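Local coordinates for protein probable L,D-transpeptidase 3 (Mycobacterium tuberculosis, PDB 6D4K) that is a probable L,D-transpeptidase that may carry out as yet unknown cross-linking reactions in the cell wall, perhaps attaching proteins to peptidoglycan, at residues P115-V120 and I253-I258; Y174-K179 and Y206-T211. One frame throughout, in Å; residues are numbered along the deposited sequence.

In the fold
From the N terminus the chain first builds two small sheets, the second of which includes strand 107-113, and then passes through P115-V120 into the mixed sheet of the catalytic domain. Contact 1 closes the longer loop: strand 117-122, the first of that sheet in chain order, pairs in parallel with strand 256-260, the last, with 132 residues between the two segments. Nested within this loop, contact 2 closes a shorter one of 26 residues, where strand 172-180 meets strand 207-209 antiparallel. Contacts 1 and 2 share the mixed sheet, their centres about 10 Å apart, because strand 172-180 also pairs with strand 256-260; probable hydrogen bonds run from Y174 N to V257 O and from V176 N to D255 O.

Contact 1: residues P115-V120 and I253-I258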
ATOM      1  N   PRO A 115      10.187  -7.008   8.504  1.00 19.10           N
ATOM      2  CA  PRO A 115       9.978  -8.168   7.628  1.00 18.64           C
ATOM      3  C   PRO A 115       9.369  -7.739   6.299  1.00 17.71           C
ATOM      4  O   PRO A 115       8.700  -6.704   6.192  1.00 18.88           O
ATOM      5  CB  PRO A 115       9.001  -9.039   8.425  1.00 20.06           C
ATOM      6  CG  PRO A 115       8.252  -8.056   9.282  1.00 22.38           C
ATOM      7  CD  PRO A 115       9.237  -6.977   9.634  1.00 20.14           C
ATOM      8  N   ALA A 116       9.582  -8.570   5.278  1.00 17.88           N
ATOM      9  CA  ALA A 116       8.941  -8.347   3.984  1.00 16.75           C
ATOM     10  C   ALA A 116       7.532  -8.907   4.067  1.00 17.18           C
ATOM     11  O   ALA A 116       7.328 -10.114   4.002  1.00 18.52           O
ATOM     12  CB  ALA A 116       9.739  -9.000   2.862  1.00 18.82           C
ATOM     13  N   VAL A 117       6.551  -8.037   4.237  1.00 17.13           N
ATOM     14  CA  VAL A 117       5.164  -8.475   4.342  1.00 16.04           C
ATOM     15  C   VAL A 117       4.518  -8.080   3.025  1.00 18.30           C
ATOM     16  O   VAL A 117       4.262  -6.893   2.777  1.00 19.82           O
ATOM     17  CB  VAL A 117       4.445  -7.865   5.551  1.00 16.92           C
ATOM     18  CG1 VAL A 117       2.996  -8.346   5.614  1.00 18.79           C
ATOM     19  CG2 VAL A 117       5.217  -8.176   6.839  1.00 18.02           C
ATOM     20  N   VAL A 118       4.311  -9.069   2.160  1.00 19.23           N
ATOM     21  CA  VAL A 118       3.881  -8.855   0.786  1.00 20.58           C
ATOM     22  C   VAL A 118       2.473  -9.401   0.634  1.00 21.15           C
ATOM     23  O   VAL A 118       2.206 -10.547   1.017  1.00 22.55           O
ATOM     24  CB  VAL A 118       4.823  -9.560  -0.208  1.00 21.74           C
ATOM     25  CG1 VAL A 118       4.366  -9.332  -1.637  1.00 24.20           C
ATOM     26  CG2 VAL A 118       6.277  -9.126  -0.010  1.00 21.41           C
ATOM     27  N   GLY A 119       1.588  -8.598   0.054  1.00 20.90           N
ATOM     28  CA  GLY A 119       0.243  -9.045  -0.240  1.00 21.15           C
ATOM     29  C   GLY A 119      -0.022  -9.035  -1.729  1.00 23.07           C
ATOM     30  O   GLY A 119       0.256  -8.037  -2.399  1.00 24.05           O
ATOM     31  N   VAL A 120      -0.536 -10.139  -2.269  1.00 24.12           N
ATOM     32  CA  VAL A 120      -0.810 -10.260  -3.700  1.00 25.71           C
ATOM     33  C   VAL A 120      -2.297 -10.521  -3.886  1.00 25.52           C
ATOM     34  O   VAL A 120      -2.814 -11.548  -3.428  1.00 26.25           O
ATOM     35  CB  VAL A 120       0.032 -11.363  -4.358  1.00 26.68           C
ATOM     36  CG1 VAL A 120      -0.287 -11.452  -5.846  1.00 29.34           C
ATOM     37  CG2 VAL A 120       1.513 -11.099  -4.145  1.00 27.50           C
ATOM     38  N   ILE A 253       3.793   0.450   6.939  1.00 15.13           N
ATOM     39  CA  ILE A 253       3.795   1.460   5.885  1.00 14.46           C
ATOM     40  C   ILE A 253       5.060   1.289   5.058  1.00 14.89           C
ATOM     41  O   ILE A 253       6.171   1.199   5.593  1.00 15.01           O
ATOM     42  CB  ILE A 253       3.640   2.881   6.454  1.00 15.79           C
ATOM     43  CG1 ILE A 253       2.189   3.153   6.877  1.00 15.66           C
ATOM     44  CG2 ILE A 253       4.062   3.928   5.416  1.00 16.07           C
ATOM     45  CD1 ILE A 253       1.613   2.226   7.943  1.00 18.83           C
ATOM     46  N   GLY A 254       4.888   1.209   3.743  1.00 14.72           N
ATOM     47  CA  GLY A 254       5.982   0.948   2.842  1.00 15.80           C
ATOM     48  C   GLY A 254       6.026  -0.466   2.319  1.00 14.96           C
ATOM     49  O   GLY A 254       6.725  -0.711   1.347  1.00 15.95           O
ATOM     50  N   ASP A 255       5.279  -1.396   2.901  1.00 15.49           N
ATOM     51  CA  ASP A 255       5.275  -2.752   2.380  1.00 16.09           C
ATOM     52  C   ASP A 255       4.509  -2.814   1.055  1.00 15.57           C
ATOM     53  O   ASP A 255       3.624  -1.997   0.801  1.00 16.89           O
ATOM     54  CB  ASP A 255       4.665  -3.722   3.388  1.00 16.65           C
ATOM     55  CG  ASP A 255       5.683  -4.241   4.380  1.00 16.98           C
ATOM     56  OD1 ASP A 255       6.806  -4.619   3.963  1.00 17.85           O
ATOM     57  OD2 ASP A 255       5.359  -4.267   5.591  1.00 16.43           O
ATOM     58  N   PRO A 256       4.860  -3.753   0.181  1.00 17.58           N
ATOM     59  CA  PRO A 256       4.263  -3.797  -1.154  1.00 16.77           C
ATOM     60  C   PRO A 256       2.967  -4.589  -1.207  1.00 18.95           C
ATOM     61  O   PRO A 256       2.766  -5.588  -0.505  1.00 18.57           O
ATOM     62  CB  PRO A 256       5.343  -4.506  -1.986  1.00 18.79           C
ATOM     63  CG  PRO A 256       6.030  -5.424  -1.001  1.00 18.52           C
ATOM     64  CD  PRO A 256       5.998  -4.668   0.319  1.00 17.68           C
ATOM     65  N   VAL A 257       2.080  -4.108  -2.071  1.00 18.24           N
ATOM     66  CA  VAL A 257       0.840  -4.795  -2.411  1.00 19.87           C
ATOM     67  C   VAL A 257       0.780  -4.878  -3.924  1.00 22.06           C
ATOM     68  O   VAL A 257       0.886  -3.855  -4.610  1.00 25.56           O
ATOM     69  CB  VAL A 257      -0.400  -4.073  -1.858  1.00 21.40           C
ATOM     70  CG1 VAL A 257      -1.688  -4.739  -2.352  1.00 23.27           C
ATOM     71  CG2 VAL A 257      -0.349  -4.069  -0.336  1.00 20.41           C
ATOM     72  N   ILE A 258       0.632  -6.090  -4.447  1.00 23.40           N
ATOM     73  CA  ILE A 258       0.583  -6.323  -5.880  1.00 26.08           C
ATOM     74  C   ILE A 258      -0.834  -6.742  -6.247  1.00 28.00           C
ATOM     75  O   ILE A 258      -1.429  -7.598  -5.582  1.00 28.12           O
ATOM     76  CB  ILE A 258       1.618  -7.382  -6.299  1.00 28.10           C
ATOM     77  CG1 ILE A 258       3.033  -6.852  -6.041  1.00 31.77           C
ATOM     78  CG2 ILE A 258       1.445  -7.753  -7.768  1.00 30.87           C
ATOM     79  CD1 ILE A 258       3.814  -7.629  -5.012  1.00 37.00           C
TER
HETATM   80  O   HOH W   1       7.190  -4.795   7.368  1.00 17.32           O
HETATM   81  O   HOH W   2       1.681  -5.951   1.907  1.00 19.53           O
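G119 joins the backbones of two parallel strands with both of its polar atoms: its N donates to P256 O at 3.3 Å, and its O receives I258 N at 2.9 Å, a nearly straight bond (167° at the hydrogen). CA-H...O contacts from V257 CA to G119 O and from V120 CA to I258 O reinforce this ladder. Toward the N-terminal end the two segments splay, the CA atoms of V117 and D255 being 6.1 Å apart, and water fills in: one molecule donates to both V117 O and P256 O, another to P115 O and D255 OD2.

The D255 carboxylate extends the polar joint. With CG beside the backbone N (chi1 -86°), OD1 accepts a weak bond from V117 N at 3.4 Å, while V41 N also binds OD1 and D252 N binds OD2, so several donors fix the group and probably stabilise its negative charge.

Apolar contacts involve both methyls of V118. CG2 meets P256 CG at 3.8 Å, the side chains crossing at about a right angle, whereas CG1 reaches I258 CD1, also at 3.8 Å. V257 turns to the other face, onto F128 and V176.

This parallel pair joins the first and last strands, in chain order, of the mixed sheet in the YkuD-type L,D-transpeptidase catalytic domain.

Contact 2: residues Y174-K179 and Y206-T211; sequences YTVLSK and YAVRIT
L177 N donates to R209 O at 2.8 Å and R209 N to S178 O at 2.9 Å, uniting two antiparallel strands of the YkuD-type catalytic sheet; S178 and R209 form a hydrogen-bonded pair, K179 and V208 the non-hydrogen-bonded pair beside it. On the face of V208, its CG1 fits against both methyls of V176, 3.6 Å from CG2, and helix 241-250 packs there through Y247 and Y248. On the opposite face the R209 side chain runs past S178; a weak bond from NE to OG is doubtful, resting on one of two S178 conformers.

Around the break at V176-L177 the backbone bond from L177 N is joined by side-chain packing, L177 CD1 reaching T211 C at 3.4 Å, and next to it a water bridges T175 N and I210 O. Farther out, P170 O holds the Y174 hydroxyl and L215 N binds T211 OG1. K179 NZ turns away to Y248 O and V251 O. A207, on strand 207-209, has its side chain about 5 Å from that of H218, the predicted proton donor/acceptor.

T211 CG2, set anti to the carbonyl carbon by chi1 of 73°, lies alongside Y174, 3.6 Å from both CD1 and CE1.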
ATOM      1  N   TYR A 174       1.792  -1.526  -5.787  1.00 24.75           N
ATOM      2  CA  TYR A 174       1.449  -0.477  -4.835  1.00 24.08           C
ATOM      3  C   TYR A 174       2.262  -0.648  -3.562  1.00 21.43           C
ATOM      4  O   TYR A 174       2.903  -1.676  -3.345  1.00 20.48           O
ATOM      5  CB  TYR A 174      -0.043  -0.540  -4.496  1.00 26.33           C
ATOM      6  CG  TYR A 174      -0.942  -0.473  -5.701  1.00 28.60           C
ATOM      7  CD1 TYR A 174      -1.217   0.741  -6.315  1.00 34.65           C
ATOM      8  CD2 TYR A 174      -1.511  -1.623  -6.238  1.00 29.54           C
ATOM      9  CE1 TYR A 174      -2.037   0.808  -7.426  1.00 38.88           C
ATOM     10  CE2 TYR A 174      -2.334  -1.563  -7.346  1.00 33.48           C
ATOM     11  CZ  TYR A 174      -2.595  -0.346  -7.935  1.00 38.01           C
ATOM     12  OH  TYR A 174      -3.413  -0.279  -9.040  1.00 40.03           O
ATOM     13  N   THR A 175       2.230   0.372  -2.707  1.00 19.67           N
ATOM     14  CA  THR A 175       2.823   0.252  -1.389  1.00 19.42           C
ATOM     15  C   THR A 175       1.824   0.756  -0.362  1.00 17.93           C
ATOM     16  O   THR A 175       0.970   1.600  -0.655  1.00 19.53           O
ATOM     17  CB  THR A 175       4.159   1.009  -1.251  1.00 22.44           C
ATOM     18  OG1 THR A 175       3.921   2.418  -1.295  1.00 26.17           O
ATOM     19  CG2 THR A 175       5.151   0.609  -2.361  1.00 26.05           C
ATOM     20  N   VAL A 176       1.931   0.230   0.851  1.00 16.46           N
ATOM     21  CA  VAL A 176       1.069   0.697   1.933  1.00 16.73           C
ATOM     22  C   VAL A 176       1.432   2.133   2.292  1.00 16.83           C
ATOM     23  O   VAL A 176       2.565   2.422   2.695  1.00 17.32           O
ATOM     24  CB  VAL A 176       1.171  -0.219   3.156  1.00 16.54           C
ATOM     25  CG1 VAL A 176       0.380   0.373   4.337  1.00 16.68           C
ATOM     26  CG2 VAL A 176       0.684  -1.614   2.815  1.00 18.04           C
ATOM     27  N   LEU A 177       0.467   3.040   2.140  1.00 16.83           N
ATOM     28  CA  LEU A 177       0.651   4.456   2.446  1.00 17.36           C
ATOM     29  C   LEU A 177       0.263   4.809   3.873  1.00 16.81           C
ATOM     30  O   LEU A 177       0.836   5.739   4.445  1.00 18.47           O
ATOM     31  CB  LEU A 177      -0.178   5.323   1.501  1.00 19.83           C
ATOM     32  CG  LEU A 177       0.124   5.158   0.012  1.00 20.19           C
ATOM     33  CD1 LEU A 177      -0.815   6.000  -0.834  1.00 23.07           C
ATOM     34  CD2 LEU A 177       1.576   5.501  -0.302  1.00 25.69           C
ATOM     35  N   SER A 178      -0.719   4.116   4.444  1.00 15.67           N
ATOM     36  CA  SER A 178      -1.159   4.394   5.802  0.54 15.72           C
ATOM     37  C   SER A 178      -2.002   3.224   6.287  1.00 15.91           C
ATOM     38  O   SER A 178      -2.456   2.390   5.492  1.00 17.27           O
ATOM     39  CB  SER A 178      -1.968   5.697   5.872  0.54 17.99           C
ATOM     40  OG  SER A 178      -3.208   5.582   5.191  0.54 18.46           O
ATOM     41  N   LYS A 179      -2.205   3.187   7.605  1.00 17.35           N
ATOM     42  CA  LYS A 179      -3.024   2.205   8.311  1.00 18.27           C
ATOM     43  C   LYS A 179      -3.905   2.986   9.273  1.00 16.55           C
ATOM     44  O   LYS A 179      -3.402   3.832  10.019  1.00 20.21           O
ATOM     45  CB  LYS A 179      -2.156   1.213   9.142  1.00 21.31           C
ATOM     46  CG  LYS A 179      -1.549   0.042   8.391  1.00 23.13           C
ATOM     47  CD  LYS A 179      -0.378  -0.532   9.161  1.00 20.58           C
ATOM     48  CE  LYS A 179      -0.731  -0.989  10.571  1.00 19.21           C
ATOM     49  NZ  LYS A 179       0.248  -2.025  11.006  1.00 17.58           N
ATOM     50  N   TYR A 206     -10.668  -2.035   9.825  1.00 30.72           N
ATOM     51  CA  TYR A 206      -9.241  -2.035   9.541  1.00 28.19           C
ATOM     52  C   TYR A 206      -9.069  -1.551   8.111  1.00 26.48           C
ATOM     53  O   TYR A 206      -9.735  -2.057   7.204  1.00 34.11           O
ATOM     54  CB  TYR A 206      -8.645  -3.445   9.689  1.00 27.82           C
ATOM     55  CG  TYR A 206      -8.756  -4.006  11.084  1.00 26.60           C
ATOM     56  CD1 TYR A 206      -7.752  -3.805  12.019  1.00 27.82           C
ATOM     57  CD2 TYR A 206      -9.884  -4.719  11.477  1.00 27.16           C
ATOM     58  CE1 TYR A 206      -7.858  -4.301  13.303  1.00 29.44           C
ATOM     59  CE2 TYR A 206     -10.001  -5.222  12.762  1.00 28.25           C
ATOM     60  CZ  TYR A 206      -8.986  -5.011  13.671  1.00 29.75           C
ATOM     61  OH  TYR A 206      -9.100  -5.515  14.950  1.00 33.77           O
ATOM     62  N   ALA A 207      -8.191  -0.570   7.908  1.00 21.10           N
ATOM     63  CA  ALA A 207      -8.059   0.061   6.598  1.00 20.91           C
ATOM     64  C   ALA A 207      -6.588   0.284   6.282  1.00 18.79           C
ATOM     65  O   ALA A 207      -5.918   1.071   6.959  1.00 20.52           O
ATOM     66  CB  ALA A 207      -8.825   1.382   6.548  1.00 21.65           C
ATOM     67  N   VAL A 208      -6.103  -0.393   5.240  1.00 17.72           N
ATOM     68  CA  VAL A 208      -4.724  -0.291   4.771  1.00 17.51           C
ATOM     69  C   VAL A 208      -4.780   0.453   3.440  1.00 17.64           C
ATOM     70  O   VAL A 208      -5.235  -0.100   2.435  1.00 19.10           O
ATOM     71  CB  VAL A 208      -4.088  -1.682   4.605  1.00 16.32           C
ATOM     72  CG1 VAL A 208      -2.646  -1.561   4.160  1.00 18.57           C
ATOM     73  CG2 VAL A 208      -4.201  -2.492   5.895  1.00 16.54           C
ATOM     74  N   ARG A 209      -4.359   1.722   3.429  1.00 17.10           N
ATOM     75  CA  ARG A 209      -4.462   2.538   2.224  1.00 18.66           C
ATOM     76  C   ARG A 209      -3.286   2.233   1.298  1.00 17.70           C
ATOM     77  O   ARG A 209      -2.130   2.210   1.736  1.00 19.69           O
ATOM     78  CB  ARG A 209      -4.432   4.019   2.586  1.00 21.69           C
ATOM     79  CG  ARG A 209      -4.527   4.919   1.370  1.00 24.10           C
ATOM     80  CD  ARG A 209      -4.134   6.354   1.692  1.00 33.89           C
ATOM     81  NE  ARG A 209      -5.069   6.982   2.613  1.00 41.19           N
ATOM     82  CZ  ARG A 209      -6.058   7.787   2.238  1.00 47.58           C
ATOM     83  NH1 ARG A 209      -6.247   8.063   0.954  1.00 49.05           N
ATOM     84  NH2 ARG A 209      -6.860   8.317   3.150  1.00 50.89           N
ATOM     85  N   ILE A 210      -3.571   2.008   0.017  1.00 19.49           N
ATOM     86  CA  ILE A 210      -2.529   1.684  -0.951  1.00 20.32           C
ATOM     87  C   ILE A 210      -2.450   2.657  -2.121  1.00 24.39           C
ATOM     88  O   ILE A 210      -1.513   2.557  -2.924  1.00 25.56           O
ATOM     89  CB  ILE A 210      -2.601   0.221  -1.453  1.00 22.75           C
ATOM     90  CG1 ILE A 210      -3.917  -0.044  -2.187  1.00 25.55           C
ATOM     91  CG2 ILE A 210      -2.416  -0.752  -0.305  1.00 22.79           C
ATOM     92  CD1 ILE A 210      -4.008  -1.437  -2.793  1.00 27.14           C
ATOM     93  N   THR A 211      -3.388   3.593  -2.261  1.00 26.42           N
ATOM     94  CA  THR A 211      -3.222   4.666  -3.229  1.00 28.83           C
ATOM     95  C   THR A 211      -3.696   5.974  -2.622  1.00 32.68           C
ATOM     96  O   THR A 211      -4.542   5.990  -1.725  1.00 33.54           O
ATOM     97  CB  THR A 211      -3.980   4.438  -4.552  1.00 33.73           C
ATOM     98  OG1 THR A 211      -5.388   4.622  -4.352  1.00 36.21           O
ATOM     99  CG2 THR A 211      -3.698   3.051  -5.153  1.00 35.47           C
TER
HETATM  100  O   HOH W   3       0.920   2.847  -3.756  1.00 38.20           O
HETATM  101  O   HOH W   4      -5.335   4.028   5.942  1.00 38.23           O